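Local coordinates for purine nucleoside phosphorylase (Thermus thermophilus, PDB 6TK9), which catalyses the reversible phosphorolysis of purine nucleosides, probably inosine and guanosine, to the free purine base and ribose 1-phosphate, at residues G24-S29 and L75-R80. Sequence-based numbering, arbitrary orientation.
Sequences GLVLGS and LVYKGR. With PO4 (phosphate ion), chain G.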
loop_
_atom_site.group_PDB
_atom_site.type_symbol
_atom_site.label_atom_id
_atom_site.label_comp_id
_atom_site.label_asym_id
_atom_site.label_seq_id
_atom_site.Cartn_x
_atom_site.Cartn_y
_atom_site.Cartn_z
ATOM N N GLY A 24 -37.818 7.223 4.842
ATOM C CA GLY A 24 -37.029 8.429 5.113
ATOM C C GLY A 24 -36.176 8.709 3.916
ATOM O O GLY A 24 -35.787 7.770 3.258
ATOM N N LEU A 25 -35.912 9.971 3.649
ATOM C CA LEU A 25 -35.102 10.407 2.501
ATOM C C LEU A 25 -34.420 11.707 2.924
ATOM O O LEU A 25 -35.153 12.626 3.262
ATOM C CB LEU A 25 -36.064 10.575 1.322
ATOM C CG LEU A 25 -35.504 11.309 0.111
ATOM C CD1 LEU A 25 -34.405 10.500 -0.562
ATOM C CD2 LEU A 25 -36.610 11.612 -0.878
ATOM N N VAL A 26 -33.086 11.732 3.000
ATOM C CA VAL A 26 -32.277 12.917 3.418
ATOM C C VAL A 26 -31.648 13.484 2.150
ATOM O O VAL A 26 -30.927 12.740 1.465
ATOM C CB VAL A 26 -31.207 12.571 4.478
ATOM C CG1 VAL A 26 -30.304 13.755 4.790
ATOM C CG2 VAL A 26 -31.802 12.055 5.775
ATOM N N LEU A 27 -31.972 14.731 1.831
ATOM C CA LEU A 27 -31.495 15.420 0.613
ATOM C C LEU A 27 -30.312 16.299 1.028
ATOM O O LEU A 27 -30.471 17.076 1.951
ATOM C CB LEU A 27 -32.645 16.223 -0.027
ATOM C CG LEU A 27 -33.873 15.403 -0.455
ATOM C CD1 LEU A 27 -35.017 16.295 -0.920
ATOM C CD2 LEU A 27 -33.535 14.391 -1.526
ATOM N N GLY A 28 -29.168 16.158 0.362
ATOM C CA GLY A 28 -27.930 16.882 0.710
ATOM C C GLY A 28 -27.741 18.115 -0.142
ATOM O O GLY A 28 -28.734 18.634 -0.691
ATOM N N SER A 29 -26.491 18.547 -0.273
ATOM C CA SER A 29 -26.122 19.859 -0.852
ATOM C C SER A 29 -26.605 19.937 -2.308
ATOM O O SER A 29 -26.118 19.156 -3.147
ATOM C CB SER A 29 -24.644 20.125 -0.681
ATOM O OG SER A 29 -24.292 19.971 0.688
ATOM N N LEU A 75 -41.021 10.613 4.722
ATOM C CA LEU A 75 -40.360 11.691 5.507
ATOM C C LEU A 75 -39.181 12.202 4.680
ATOM O O LEU A 75 -38.267 11.415 4.424
ATOM C CB LEU A 75 -39.886 11.133 6.852
ATOM C CG LEU A 75 -39.419 12.164 7.882
ATOM C CD1 LEU A 75 -40.537 13.118 8.269
ATOM C CD2 LEU A 75 -38.896 11.481 9.128
ATOM N N VAL A 76 -39.241 13.450 4.219
ATOM C CA VAL A 76 -38.133 14.116 3.468
ATOM C C VAL A 76 -37.505 15.180 4.386
ATOM O O VAL A 76 -38.236 16.001 4.937
ATOM C CB VAL A 76 -38.638 14.678 2.125
ATOM C CG1 VAL A 76 -37.541 15.385 1.340
ATOM C CG2 VAL A 76 -39.273 13.580 1.284
ATOM N N TYR A 77 -36.198 15.087 4.615
ATOM C CA TYR A 77 -35.330 16.103 5.256
ATOM C C TYR A 77 -34.823 16.997 4.147
ATOM O O TYR A 77 -34.017 16.523 3.370
ATOM C CB TYR A 77 -34.170 15.423 5.984
ATOM C CG TYR A 77 -34.629 14.562 7.126
ATOM C CD1 TYR A 77 -35.005 13.249 6.920
ATOM C CD2 TYR A 77 -34.800 15.089 8.389
ATOM C CE1 TYR A 77 -35.470 12.460 7.958
ATOM C CE2 TYR A 77 -35.269 14.314 9.436
ATOM C CZ TYR A 77 -35.590 12.993 9.223
ATOM O OH TYR A 77 -36.025 12.224 10.258
ATOM N N LYS A 78 -35.390 18.181 3.985
ATOM C CA LYS A 78 -34.897 19.147 2.971
ATOM C C LYS A 78 -33.629 19.779 3.565
ATOM O O LYS A 78 -33.761 20.756 4.327
ATOM C CB LYS A 78 -35.982 20.158 2.563
ATOM C CG LYS A 78 -35.521 21.170 1.515
ATOM C CD LYS A 78 -36.582 22.051 0.850
ATOM C CE LYS A 78 -35.954 22.886 -0.256
ATOM N NZ LYS A 78 -36.945 23.670 -1.033
ATOM N N GLY A 79 -32.466 19.185 3.279
ATOM C CA GLY A 79 -31.160 19.544 3.880
ATOM C C GLY A 79 -30.905 18.813 5.194
ATOM O O GLY A 79 -31.833 18.136 5.685
ATOM N N ARG A 80 -29.695 18.958 5.748
ATOM C CA ARG A 80 -29.191 18.243 6.959
ATOM C C ARG A 80 -28.164 19.129 7.666
ATOM O O ARG A 80 -27.967 20.288 7.219
ATOM C CB ARG A 80 -28.558 16.881 6.639
ATOM C CG ARG A 80 -27.488 16.908 5.552
ATOM C CD ARG A 80 -26.357 15.922 5.773
ATOM N NE ARG A 80 -26.726 14.552 5.458
ATOM C CZ ARG A 80 -26.713 14.025 4.238
ATOM N NH1 ARG A 80 -26.362 14.763 3.197
ATOM N NH2 ARG A 80 -27.078 12.763 4.058
HETATM P P PO4 G . -23.790 16.896 1.799
HETATM O O1 PO4 G . -24.613 17.302 3.032
HETATM O O2 PO4 G . -22.795 18.000 1.452
HETATM O O3 PO4 G . -24.689 16.663 0.601
HETATM O O4 PO4 G . -23.072 15.587 2.117
#
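L75 O accepts a weak hydrogen bond from L25 N, and G24 CA also lies close to that oxygen, opening a parallel pairing of strands 24-27 and 75-78 whose directions differ by 12°. V76 rises on the face that carries L25 and L27: its CG2 lies beside L25 CD2, both side chains pointing the same way, while CG1, anti to the backbone N (chi1 179°), meets L27 CD1 at 3.5 Å. Y77 sits between two straighter backbone bonds, Y77 N to L25 O at 3.0 Å and L27 N to Y77 O at 3.1 Å. On the other face its ring brings CD1 to 3.6 Å from V26 CG2. Strand 106-115 pairs with the far edge of 24-27, placing the contact within the central sheet of the phosphorylase superfamily α/β fold, with helix 94-102 packed against V26. K78, extended on the face of V76, ends in a salt bridge from NZ to D36. G79 N gives L27 O a weak bond where both segments leave the sheet for loops that hold the phosphate ion, consistent with the enzyme's phosphate site. R80 then folds back: V26 CG1 lies over one guanidinium face, 3.3 Å above its plane and offset toward the rim, while NH1 bonds phosphate O1 (3.1 Å) and T110 O, and NE pairs with E215. An alanine here would probably leave the phosphate without this positive charge, E215 without its mate and V26 CG1 without its flat cover. On other oxygens of the ion, S29 N donates nearly straight to O3 (2.7 Å) and S29 OG to O2; S211, H82 and A112 supply further bonds.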